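Cobalamin biosynthesis protein (Agrobacterium tumefaciens, PDB 3BY5) probably takes part in cobalamin (vitamin B12) biosynthesis, although its exact role is not established. Local coordinates at residues Ile27-Ala32 and Val123-Ala128; Ala45-Lys50 and Glu73-Val78; Glu68-Glu73 and Ala103-Gly108. One frame throughout, in Å; residues are numbered along the deposited sequence.

Contact 1: Ile27-Ala32 and Val123-Ala128; sequences IAAVRA and VTVAIA. With SO4 (sulfate ion), chain B.
A29, on helix 23-37, turns its methyl onto two valines of strand 123-129. CB of A29 lies 3.8 Å from V123 CG1 and 3.9 Å from V125 CG2, so it faces an i, i+2 pair on one face of the strand. V125 also reaches the helix backbone: CG1 stands anti to the backbone N (chi1 -171°), which leaves CG2 beside that N and 3.7 Å from the carbonyl O of A29. This closely packed side is buried, and I15, A13 and A33 pack around the valines. Helix 23-37 is the crossover of a beta-alpha-beta unit joining the parallel strands 11-17 and 43-46. Away from the strand, A28 and R31 sit on the exposed side of the helix. Between the two valines, T124 points away from the helix to the other face of the sheet, where its OG1 donates a 3.1 Å hydrogen bond to O3 of a sulfate ion. S97 and S99 complete the grip on the anion, which probably came from the crystallisation liquor. Strand alternation thus separates the chemistry: aliphatic groups, with no hydrogen bond between the segments, join helix to sheet, while neutral hydroxyls meet the anion on the reverse face.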
ATOM      1  N   ILE A  27       1.744  14.357  -9.327  1.00 37.53           N
ATOM      2  CA  ILE A  27       2.258  15.217  -8.250  1.00 35.52           C
ATOM      3  C   ILE A  27       1.517  16.550  -8.205  1.00 35.66           C
ATOM      4  O   ILE A  27       1.059  16.971  -7.142  1.00 42.37           O
ATOM      5  CB  ILE A  27       3.792  15.444  -8.371  1.00 36.40           C
ATOM      6  CG1 ILE A  27       4.556  14.160  -8.044  1.00 34.45           C
ATOM      7  CG2 ILE A  27       4.265  16.563  -7.437  1.00 40.62           C
ATOM      8  CD1 ILE A  27       6.021  14.191  -8.429  1.00 35.29           C
ATOM      9  N   ALA A  28       1.382  17.182  -9.370  1.00 33.70           N
ATOM     10  CA  ALA A  28       0.623  18.418  -9.535  1.00 31.57           C
ATOM     11  C   ALA A  28      -0.816  18.277  -9.057  1.00 34.58           C
ATOM     12  O   ALA A  28      -1.328  19.156  -8.369  1.00 38.27           O
ATOM     13  CB  ALA A  28       0.644  18.848 -10.988  1.00 31.13           C
ATOM     14  N   ALA A  29      -1.447  17.161  -9.421  1.00 33.40           N
ATOM     15  CA  ALA A  29      -2.825  16.854  -9.047  1.00 33.52           C
ATOM     16  C   ALA A  29      -3.035  16.689  -7.538  1.00 35.41           C
ATOM     17  O   ALA A  29      -4.076  17.083  -7.010  1.00 37.82           O
ATOM     18  CB  ALA A  29      -3.291  15.610  -9.776  1.00 31.07           C
ATOM     19  N   VAL A  30      -2.056  16.096  -6.859  1.00 36.01           N
ATOM     20  CA  VAL A  30      -2.137  15.879  -5.418  1.00 33.26           C
ATOM     21  C   VAL A  30      -1.951  17.205  -4.677  1.00 34.51           C
ATOM     22  O   VAL A  30      -2.730  17.531  -3.790  1.00 39.08           O
ATOM     23  CB  VAL A  30      -1.134  14.790  -4.934  1.00 34.27           C
ATOM     24  CG1 VAL A  30      -1.149  14.652  -3.413  1.00 35.50           C
ATOM     25  CG2 VAL A  30      -1.456  13.446  -5.563  1.00 23.45           C
ATOM     26  N   ARG A  31      -0.948  17.983  -5.073  1.00 36.34           N
ATOM     27  CA  ARG A  31      -0.692  19.281  -4.445  1.00 38.57           C
ATOM     28  C   ARG A  31      -1.790  20.317  -4.702  1.00 37.41           C
ATOM     29  O   ARG A  31      -2.037  21.178  -3.855  1.00 41.67           O
ATOM     30  CB  ARG A  31       0.672  19.841  -4.855  1.00 41.29           C
ATOM     31  CG  ARG A  31       1.862  19.124  -4.236  1.00 48.10           C
ATOM     32  CD  ARG A  31       3.083  20.030  -4.220  1.00 61.09           C
ATOM     33  NE  ARG A  31       4.335  19.283  -4.349  1.00 71.92           N
ATOM     34  CZ  ARG A  31       5.038  18.788  -3.331  1.00 75.81           C
ATOM     35  NH1 ARG A  31       4.624  18.947  -2.077  1.00 75.52           N
ATOM     36  NH2 ARG A  31       6.164  18.128  -3.572  1.00 73.21           N
ATOM     37  N   ALA A  32      -2.444  20.224  -5.859  1.00 36.55           N
ATOM     38  CA  ALA A  32      -3.595  21.074  -6.170  1.00 33.73           C
ATOM     39  C   ALA A  32      -4.800  20.705  -5.309  1.00 33.18           C
ATOM     40  O   ALA A  32      -5.531  21.585  -4.872  1.00 34.43           O
ATOM     41  CB  ALA A  32      -3.949  21.002  -7.647  1.00 32.91           C
ATOM     42  N   VAL A 123      -5.934  13.277 -14.130  1.00 37.87           N
ATOM     43  CA  VAL A 123      -5.644  12.539 -12.911  1.00 35.03           C
ATOM     44  C   VAL A 123      -6.775  12.825 -11.926  1.00 32.89           C
ATOM     45  O   VAL A 123      -7.034  13.979 -11.585  1.00 33.06           O
ATOM     46  CB  VAL A 123      -4.276  12.945 -12.290  1.00 33.51           C
ATOM     47  CG1 VAL A 123      -3.975  12.120 -11.051  1.00 34.50           C
ATOM     48  CG2 VAL A 123      -3.148  12.787 -13.294  1.00 32.13           C
ATOM     49  N   THR A 124      -7.455  11.767 -11.493  1.00 31.81           N
ATOM     50  CA  THR A 124      -8.528  11.867 -10.506  1.00 29.12           C
ATOM     51  C   THR A 124      -7.973  11.717  -9.097  1.00 29.26           C
ATOM     52  O   THR A 124      -7.154  10.843  -8.834  1.00 31.23           O
ATOM     53  CB  THR A 124      -9.613  10.807 -10.746  1.00 28.27           C
ATOM     54  OG1 THR A 124      -9.972  10.808 -12.131  1.00 42.31           O
ATOM     55  CG2 THR A 124     -10.857  11.092  -9.914  1.00 28.83           C
ATOM     56  N   VAL A 125      -8.416  12.595  -8.201  1.00 30.64           N
ATOM     57  CA  VAL A 125      -7.989  12.585  -6.815  1.00 29.89           C
ATOM     58  C   VAL A 125      -9.213  12.571  -5.910  1.00 32.56           C
ATOM     59  O   VAL A 125     -10.054  13.469  -5.988  1.00 33.81           O
ATOM     60  CB  VAL A 125      -7.129  13.821  -6.475  1.00 31.96           C
ATOM     61  CG1 VAL A 125      -6.520  13.683  -5.082  1.00 32.76           C
ATOM     62  CG2 VAL A 125      -6.028  14.035  -7.521  1.00 34.92           C
ATOM     63  N   ALA A 126      -9.305  11.541  -5.069  1.00 31.92           N
ATOM     64  CA  ALA A 126     -10.342  11.436  -4.038  1.00 29.61           C
ATOM     65  C   ALA A 126      -9.704  11.516  -2.662  1.00 30.96           C
ATOM     66  O   ALA A 126      -8.780  10.770  -2.375  1.00 35.70           O
ATOM     67  CB  ALA A 126     -11.095  10.136  -4.175  1.00 22.89           C
ATOM     68  N   ILE A 127     -10.192  12.406  -1.807  1.00 31.41           N
ATOM     69  CA  ILE A 127      -9.625  12.531  -0.463  1.00 32.72           C
ATOM     70  C   ILE A 127     -10.548  11.939   0.602  1.00 30.99           C
ATOM     71  O   ILE A 127     -11.720  12.301   0.692  1.00 28.92           O
ATOM     72  CB  ILE A 127      -9.207  13.999  -0.117  1.00 34.75           C
ATOM     73  CG1 ILE A 127      -8.041  14.451  -0.999  1.00 34.37           C
ATOM     74  CG2 ILE A 127      -8.764  14.135   1.341  1.00 31.44           C
ATOM     75  CD1 ILE A 127      -8.449  15.311  -2.162  1.00 40.57           C
ATOM     76  N   ALA A 128     -10.003  11.011   1.386  1.00 32.82           N
ATOM     77  CA  ALA A 128     -10.703  10.447   2.534  1.00 36.04           C
ATOM     78  C   ALA A 128      -9.957  10.742   3.829  1.00 40.48           C
ATOM     79  O   ALA A 128      -8.734  10.821   3.838  1.00 38.14           O
ATOM     80  CB  ALA A 128     -10.889   8.955   2.363  1.00 32.58           C
TER
HETATM   81  S   SO4 B 201     -12.425   7.495 -10.898  0.50 42.26           S
HETATM   82  O1  SO4 B 201     -11.360   6.503 -10.789  0.50 36.93           O
HETATM   83  O2  SO4 B 201     -12.611   8.175  -9.623  0.50 41.99           O
HETATM   84  O3  SO4 B 201     -12.076   8.480 -11.914  0.50 43.05           O
HETATM   85  O4  SO4 B 201     -13.669   6.831 -11.277  0.50 44.61           O

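Contact 2: Ala45-Lys50 and Glu73-Val78; sequences ATAPLK and ERLEAV
L75 pushes one methyl, CD1, toward the loop that leaves strand 43-46, where A47 and P48 receive it. The contact across the two segments is apolar. CD1 lies 3.6 Å from CD of the P48 ring and 3.8 Å from the methyl CB of A47, so a single leucine branch serves both residues. Its placing follows from the torsions: CG is anti to the carbonyl carbon (chi1 -76°) and CD1 is anti to CA (chi2 180°), which extends that branch to full reach from helix 72-84. The P48 ring meets it end-on through its CD corner rather than across a face.

No hydrogen bond crosses between the segments. The helix keeps its own backbone bonds, among them A77 N to E73 O (3.2 Å).

The contact thus joins the loop after a central strand of this alpha/beta fold to helix 72-84. Strand 43-46 runs between strands 11-17 and 67-69 of the sheet. V98 of helix 98-107 also packs on A47, V70 also lies against L75, and V78, a turn further on, faces L104 and A105.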
ATOM      1  N   ALA A  45      -3.251   6.024  -2.415  1.00 33.93           N
ATOM      2  CA  ALA A  45      -3.930   4.759  -2.708  1.00 34.09           C
ATOM      3  C   ALA A  45      -4.419   4.681  -4.150  1.00 35.42           C
ATOM      4  O   ALA A  45      -4.703   5.705  -4.775  1.00 33.54           O
ATOM      5  CB  ALA A  45      -5.084   4.529  -1.748  1.00 29.63           C
ATOM      6  N   THR A  46      -4.515   3.457  -4.664  1.00 33.58           N
ATOM      7  CA  THR A  46      -4.950   3.227  -6.037  1.00 36.03           C
ATOM      8  C   THR A  46      -5.622   1.875  -6.217  1.00 35.96           C
ATOM      9  O   THR A  46      -5.525   0.995  -5.367  1.00 40.10           O
ATOM     10  CB  THR A  46      -3.782   3.391  -7.059  1.00 35.56           C
ATOM     11  OG1 THR A  46      -4.308   3.439  -8.389  1.00 41.67           O
ATOM     12  CG2 THR A  46      -2.765   2.260  -6.958  1.00 33.95           C
ATOM     13  N   ALA A  47      -6.317   1.738  -7.336  1.00 39.37           N
ATOM     14  CA  ALA A  47      -6.920   0.487  -7.755  1.00 41.13           C
ATOM     15  C   ALA A  47      -5.840  -0.319  -8.467  1.00 43.56           C
ATOM     16  O   ALA A  47      -4.786   0.240  -8.767  1.00 44.44           O
ATOM     17  CB  ALA A  47      -8.053   0.789  -8.688  1.00 41.10           C
ATOM     18  N   PRO A  48      -6.100  -1.596  -8.728  1.00 47.60           N
ATOM     19  CA  PRO A  48      -5.165  -2.434  -9.487  1.00 50.65           C
ATOM     20  C   PRO A  48      -4.763  -1.782 -10.805  1.00 54.09           C
ATOM     21  O   PRO A  48      -5.611  -1.574 -11.673  1.00 55.82           O
ATOM     22  CB  PRO A  48      -5.977  -3.703  -9.753  1.00 50.98           C
ATOM     23  CG  PRO A  48      -6.938  -3.770  -8.621  1.00 48.42           C
ATOM     24  CD  PRO A  48      -7.291  -2.348  -8.294  1.00 47.34           C
ATOM     25  N   LEU A  49      -3.481  -1.463 -10.947  1.00 59.25           N
ATOM     26  CA  LEU A  49      -3.020  -0.606 -12.032  1.00 64.59           C
ATOM     27  C   LEU A  49      -2.854  -1.394 -13.327  1.00 69.67           C
ATOM     28  O   LEU A  49      -2.636  -2.606 -13.304  1.00 68.27           O
ATOM     29  CB  LEU A  49      -1.699   0.070 -11.656  1.00 62.60           C
ATOM     30  CG  LEU A  49      -0.879  -0.608 -10.556  1.00 56.57           C
ATOM     31  CD1 LEU A  49      -0.171  -1.841 -11.099  1.00 55.89           C
ATOM     32  CD2 LEU A  49       0.118   0.366  -9.951  1.00 54.42           C
ATOM     33  N   LYS A  50      -2.960  -0.700 -14.455  1.00 75.84           N
ATOM     34  CA  LYS A  50      -3.538  -1.280 -15.661  1.00 83.13           C
ATOM     35  C   LYS A  50      -2.456  -1.649 -16.670  1.00 87.12           C
ATOM     36  O   LYS A  50      -1.868  -2.728 -16.597  1.00 86.02           O
ATOM     37  CB  LYS A  50      -4.540  -0.312 -16.294  1.00 83.47           C
ATOM     38  CG  LYS A  50      -5.980  -0.540 -15.865  1.00 83.36           C
ATOM     39  CD  LYS A  50      -6.941   0.304 -16.687  1.00 83.95           C
ATOM     40  CE  LYS A  50      -7.273   1.609 -15.979  1.00 85.90           C
ATOM     41  NZ  LYS A  50      -6.180   2.610 -16.119  1.00 83.38           N
ATOM     42  N   GLU A  73     -10.921  -7.340  -4.644  1.00 44.40           N
ATOM     43  CA  GLU A  73     -11.792  -7.940  -3.628  1.00 45.85           C
ATOM     44  C   GLU A  73     -12.085  -6.963  -2.506  1.00 43.97           C
ATOM     45  O   GLU A  73     -13.196  -6.926  -1.982  1.00 45.24           O
ATOM     46  CB  GLU A  73     -11.132  -9.188  -3.026  1.00 48.34           C
ATOM     47  CG  GLU A  73     -11.209 -10.452  -3.885  1.00 64.39           C
ATOM     48  CD  GLU A  73     -10.175 -10.506  -5.016  1.00 74.34           C
ATOM     49  OE1 GLU A  73     -10.246 -11.457  -5.830  1.00 76.08           O
ATOM     50  OE2 GLU A  73      -9.293  -9.617  -5.094  1.00 72.59           O
ATOM     51  N   ARG A  74     -11.067  -6.187  -2.144  1.00 41.83           N
ATOM     52  CA  ARG A  74     -11.142  -5.203  -1.074  1.00 41.46           C
ATOM     53  C   ARG A  74     -11.906  -3.965  -1.547  1.00 39.21           C
ATOM     54  O   ARG A  74     -12.669  -3.376  -0.785  1.00 39.48           O
ATOM     55  CB  ARG A  74      -9.724  -4.856  -0.596  1.00 42.69           C
ATOM     56  CG  ARG A  74      -9.618  -3.894   0.593  1.00 54.83           C
ATOM     57  CD  ARG A  74      -9.863  -4.566   1.939  1.00 65.60           C
ATOM     58  NE  ARG A  74     -11.240  -4.389   2.404  1.00 70.80           N
ATOM     59  CZ  ARG A  74     -11.644  -3.424   3.229  1.00 70.02           C
ATOM     60  NH1 ARG A  74     -10.776  -2.529   3.695  1.00 64.19           N
ATOM     61  NH2 ARG A  74     -12.922  -3.355   3.589  1.00 68.59           N
ATOM     62  N   LEU A  75     -11.702  -3.587  -2.808  1.00 37.16           N
ATOM     63  CA  LEU A  75     -12.426  -2.482  -3.423  1.00 33.50           C
ATOM     64  C   LEU A  75     -13.905  -2.774  -3.492  1.00 35.03           C
ATOM     65  O   LEU A  75     -14.721  -1.926  -3.131  1.00 38.86           O
ATOM     66  CB  LEU A  75     -11.926  -2.222  -4.839  1.00 33.78           C
ATOM     67  CG  LEU A  75     -10.597  -1.508  -5.070  1.00 36.67           C
ATOM     68  CD1 LEU A  75     -10.351  -1.397  -6.557  1.00 37.43           C
ATOM     69  CD2 LEU A  75     -10.612  -0.142  -4.456  1.00 33.73           C
ATOM     70  N   GLU A  76     -14.240  -3.974  -3.963  1.00 35.24           N
ATOM     71  CA  GLU A  76     -15.625  -4.424  -4.043  1.00 35.89           C
ATOM     72  C   GLU A  76     -16.317  -4.430  -2.677  1.00 34.60           C
ATOM     73  O   GLU A  76     -17.455  -3.985  -2.556  1.00 36.84           O
ATOM     74  CB  GLU A  76     -15.713  -5.806  -4.695  1.00 38.99           C
ATOM     75  CG  GLU A  76     -15.517  -5.813  -6.217  1.00 52.20           C
ATOM     76  CD  GLU A  76     -16.640  -5.125  -6.995  1.00 64.04           C
ATOM     77  OE1 GLU A  76     -17.795  -5.069  -6.502  1.00 66.34           O
ATOM     78  OE2 GLU A  76     -16.360  -4.650  -8.120  1.00 67.37           O
ATOM     79  N   ALA A  77     -15.611  -4.913  -1.659  1.00 34.20           N
ATOM     80  CA  ALA A  77     -16.109  -4.944  -0.285  1.00 35.79           C
ATOM     81  C   ALA A  77     -16.477  -3.558   0.221  1.00 36.84           C
ATOM     82  O   ALA A  77     -17.562  -3.366   0.758  1.00 40.97           O
ATOM     83  CB  ALA A  77     -15.079  -5.584   0.633  1.00 34.32           C
ATOM     84  N   VAL A  78     -15.568  -2.605   0.020  1.00 40.08           N
ATOM     85  CA  VAL A  78     -15.730  -1.204   0.430  1.00 36.70           C
ATOM     86  C   VAL A  78     -16.907  -0.543  -0.280  1.00 37.65           C
ATOM     87  O   VAL A  78     -17.740   0.103   0.361  1.00 38.48           O
ATOM     88  CB  VAL A  78     -14.410  -0.419   0.209  1.00 34.90           C
ATOM     89  CG1 VAL A  78     -14.622   1.082   0.219  1.00 31.96           C
ATOM     90  CG2 VAL A  78     -13.422  -0.799   1.275  1.00 37.39           C
TER

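Contact 3: Glu68-Glu73 and Ala103-Gly108; sequences EIVAQE and ALAAAG
A105 and A106, side by side near the end of helix 98-107, meet V70 and E68 of strand 67-69, outermost within this chain, and the loop that follows it. A103, two residues before, directs its methyl away from this partner and packs on A128 of strand 123-129. L104 likewise serves other neighbours, lying against V78 and T82 of helix 72-84. The contact begins at A105, whose CB approaches V70 CG1 to 3.7 Å. In V70 that methyl is anti to the backbone N (chi1 -178°) and is the branch that does the touching. At A106 the partner becomes polar: E68 OE1 lies 3.6 Å from A106 CB and 3.7 Å from A106 CA, and the carboxyl carbon CD is 3.9 Å from CB. E68 reaches this far because its chain is fully extended, with CG anti to the backbone N (chi1 -173°). The carboxylate rests against an alanine without a hydrogen bond to it. OE1 instead accepts a hydrogen bond from the hydroxyl of Y43 on the adjoining strand, with a weak one from Y43 of the second subunit. This would partly offset the cost of burying an acidic group here. A107 turns away, and the helix closes with G108 N bonded to L104 O at 2.9 Å. G108 then leaves helical geometry with positive phi (100°).

Helix 98-107 thus lies beside both strand 67-69 and helix 72-84, whose N-cap position is A71, and A106 also packs on Y43 and A45 of strand 43-46. Strand 67-69 has strand 43-46 on one side. On the other, E68 and I69 pair antiparallel with a strand of the second subunit, so the sheet runs on through the dimer interface.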
ATOM      1  N   GLU A  68      -0.732   2.459  -1.505  1.00 30.79           N
ATOM      2  CA  GLU A  68      -1.416   1.180  -1.388  1.00 34.10           C
ATOM      3  C   GLU A  68      -2.151   0.847  -2.677  1.00 29.04           C
ATOM      4  O   GLU A  68      -3.052   1.566  -3.092  1.00 28.24           O
ATOM      5  CB  GLU A  68      -2.366   1.143  -0.189  1.00 32.53           C
ATOM      6  CG  GLU A  68      -2.967  -0.239   0.049  1.00 41.01           C
ATOM      7  CD  GLU A  68      -3.864  -0.302   1.274  1.00 44.70           C
ATOM      8  OE1 GLU A  68      -3.572   0.398   2.266  1.00 52.75           O
ATOM      9  OE2 GLU A  68      -4.852  -1.070   1.255  1.00 54.62           O
ATOM     10  N   ILE A  69      -1.738  -0.237  -3.320  1.00 29.92           N
ATOM     11  CA  ILE A  69      -2.451  -0.758  -4.479  1.00 30.94           C
ATOM     12  C   ILE A  69      -3.476  -1.755  -3.947  1.00 33.09           C
ATOM     13  O   ILE A  69      -3.143  -2.894  -3.614  1.00 34.42           O
ATOM     14  CB  ILE A  69      -1.498  -1.405  -5.507  1.00 31.07           C
ATOM     15  CG1 ILE A  69      -0.343  -0.448  -5.825  1.00 29.52           C
ATOM     16  CG2 ILE A  69      -2.268  -1.814  -6.779  1.00 29.06           C
ATOM     17  CD1 ILE A  69       0.891  -1.115  -6.380  1.00 33.97           C
ATOM     18  N   VAL A  70      -4.718  -1.288  -3.846  1.00 31.75           N
ATOM     19  CA  VAL A  70      -5.789  -2.014  -3.177  1.00 32.05           C
ATOM     20  C   VAL A  70      -6.348  -3.104  -4.088  1.00 33.95           C
ATOM     21  O   VAL A  70      -6.714  -2.824  -5.223  1.00 36.86           O
ATOM     22  CB  VAL A  70      -6.917  -1.041  -2.749  1.00 30.09           C
ATOM     23  CG1 VAL A  70      -8.000  -1.770  -2.013  1.00 24.80           C
ATOM     24  CG2 VAL A  70      -6.360   0.064  -1.873  1.00 28.67           C
ATOM     25  N   ALA A  71      -6.394  -4.339  -3.584  1.00 35.63           N
ATOM     26  CA  ALA A  71      -6.939  -5.491  -4.313  1.00 36.21           C
ATOM     27  C   ALA A  71      -8.405  -5.296  -4.683  1.00 40.14           C
ATOM     28  O   ALA A  71      -9.143  -4.625  -3.961  1.00 45.65           O
ATOM     29  CB  ALA A  71      -6.770  -6.759  -3.493  1.00 34.15           C
ATOM     30  N   GLN A  72      -8.818  -5.889  -5.802  1.00 42.99           N
ATOM     31  CA  GLN A  72     -10.180  -5.743  -6.331  1.00 43.56           C
ATOM     32  C   GLN A  72     -11.257  -6.281  -5.382  1.00 42.94           C
ATOM     33  O   GLN A  72     -12.353  -5.733  -5.318  1.00 45.04           O
ATOM     34  CB  GLN A  72     -10.289  -6.407  -7.710  1.00 46.09           C
ATOM     35  CG  GLN A  72     -11.486  -5.957  -8.561  1.00 53.14           C
ATOM     36  CD  GLN A  72     -11.319  -4.561  -9.151  1.00 61.64           C
ATOM     37  OE1 GLN A  72     -10.249  -4.204  -9.654  1.00 67.99           O
ATOM     38  NE2 GLN A  72     -12.384  -3.768  -9.102  1.00 62.93           N
ATOM     39  N   GLU A  73     -10.921  -7.340  -4.644  1.00 44.40           N
ATOM     40  CA  GLU A  73     -11.792  -7.940  -3.628  1.00 45.85           C
ATOM     41  C   GLU A  73     -12.085  -6.963  -2.506  1.00 43.97           C
ATOM     42  O   GLU A  73     -13.196  -6.926  -1.982  1.00 45.24           O
ATOM     43  CB  GLU A  73     -11.132  -9.188  -3.026  1.00 48.34           C
ATOM     44  CG  GLU A  73     -11.209 -10.452  -3.885  1.00 64.39           C
ATOM     45  CD  GLU A  73     -10.175 -10.506  -5.016  1.00 74.34           C
ATOM     46  OE1 GLU A  73     -10.246 -11.457  -5.830  1.00 76.08           O
ATOM     47  OE2 GLU A  73      -9.293  -9.617  -5.094  1.00 72.59           O
ATOM     48  N   ALA A 103      -9.312   5.020  -1.823  1.00 31.05           N
ATOM     49  CA  ALA A 103      -8.986   5.915  -0.710  1.00 28.69           C
ATOM     50  C   ALA A 103      -9.648   5.472   0.584  1.00 30.80           C
ATOM     51  O   ALA A 103      -9.029   5.541   1.640  1.00 34.90           O
ATOM     52  CB  ALA A 103      -9.386   7.338  -1.030  1.00 25.09           C
ATOM     53  N   LEU A 104     -10.897   5.014   0.491  1.00 32.17           N
ATOM     54  CA  LEU A 104     -11.650   4.557   1.656  1.00 30.87           C
ATOM     55  C   LEU A 104     -11.141   3.229   2.173  1.00 33.44           C
ATOM     56  O   LEU A 104     -11.156   2.994   3.378  1.00 37.92           O
ATOM     57  CB  LEU A 104     -13.141   4.450   1.341  1.00 31.48           C
ATOM     58  CG  LEU A 104     -13.954   5.745   1.239  1.00 34.73           C
ATOM     59  CD1 LEU A 104     -15.395   5.431   0.875  1.00 32.24           C
ATOM     60  CD2 LEU A 104     -13.894   6.559   2.522  1.00 27.79           C
ATOM     61  N   ALA A 105     -10.687   2.365   1.266  1.00 34.36           N
ATOM     62  CA  ALA A 105     -10.131   1.068   1.650  1.00 31.45           C
ATOM     63  C   ALA A 105      -8.825   1.222   2.408  1.00 32.41           C
ATOM     64  O   ALA A 105      -8.612   0.564   3.425  1.00 35.02           O
ATOM     65  CB  ALA A 105      -9.924   0.201   0.438  1.00 31.74           C
ATOM     66  N   ALA A 106      -7.962   2.102   1.909  1.00 34.22           N
ATOM     67  CA  ALA A 106      -6.671   2.360   2.528  1.00 33.71           C
ATOM     68  C   ALA A 106      -6.813   3.117   3.840  1.00 36.01           C
ATOM     69  O   ALA A 106      -6.022   2.915   4.755  1.00 41.99           O
ATOM     70  CB  ALA A 106      -5.781   3.114   1.583  1.00 34.28           C
ATOM     71  N   ALA A 107      -7.818   3.957   3.914  1.00 37.28           N
ATOM     72  CA  ALA A 107      -8.146   4.694   5.096  1.00 39.02           C
ATOM     73  C   ALA A 107      -8.681   3.824   6.167  1.00 43.08           C
ATOM     74  O   ALA A 107      -8.345   3.969   7.294  1.00 45.84           O
ATOM     75  CB  ALA A 107      -9.116   5.727   4.787  1.00 35.32           C
ATOM     76  N   GLY A 108      -9.541   2.908   5.815  1.00 47.40           N
ATOM     77  CA  GLY A 108      -9.918   1.906   6.757  1.00 50.86           C
ATOM     78  C   GLY A 108     -11.220   2.263   7.355  1.00 52.62           C
ATOM     79  O   GLY A 108     -11.987   2.959   6.769  1.00 54.09           O
TER

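In the fold
From the N terminus, strand 11-17 leads into helix 23-37, whose segment 27-32 opens contact 1; its loop closes only at strand 123-129, enclosing contacts 2 and 3. Strand 43-46 starts contact 2, which closes on helix 72-84. Contact 3 begins at 68-73 and ends at 103-108, so these two loops cross. Their centres lie about 5 Å apart, E73 belongs to both, and backbone bonds from T46 to E68 and V70 join them. Contact 1 packs helix 23-37 on the sheet; its centre is about 17 Å from that of contact 2 and 16 Å from that of contact 3, across the chain's centre. Its A126 and A128 touch contact 3. Contacts 2 and 3 reach the second subunit.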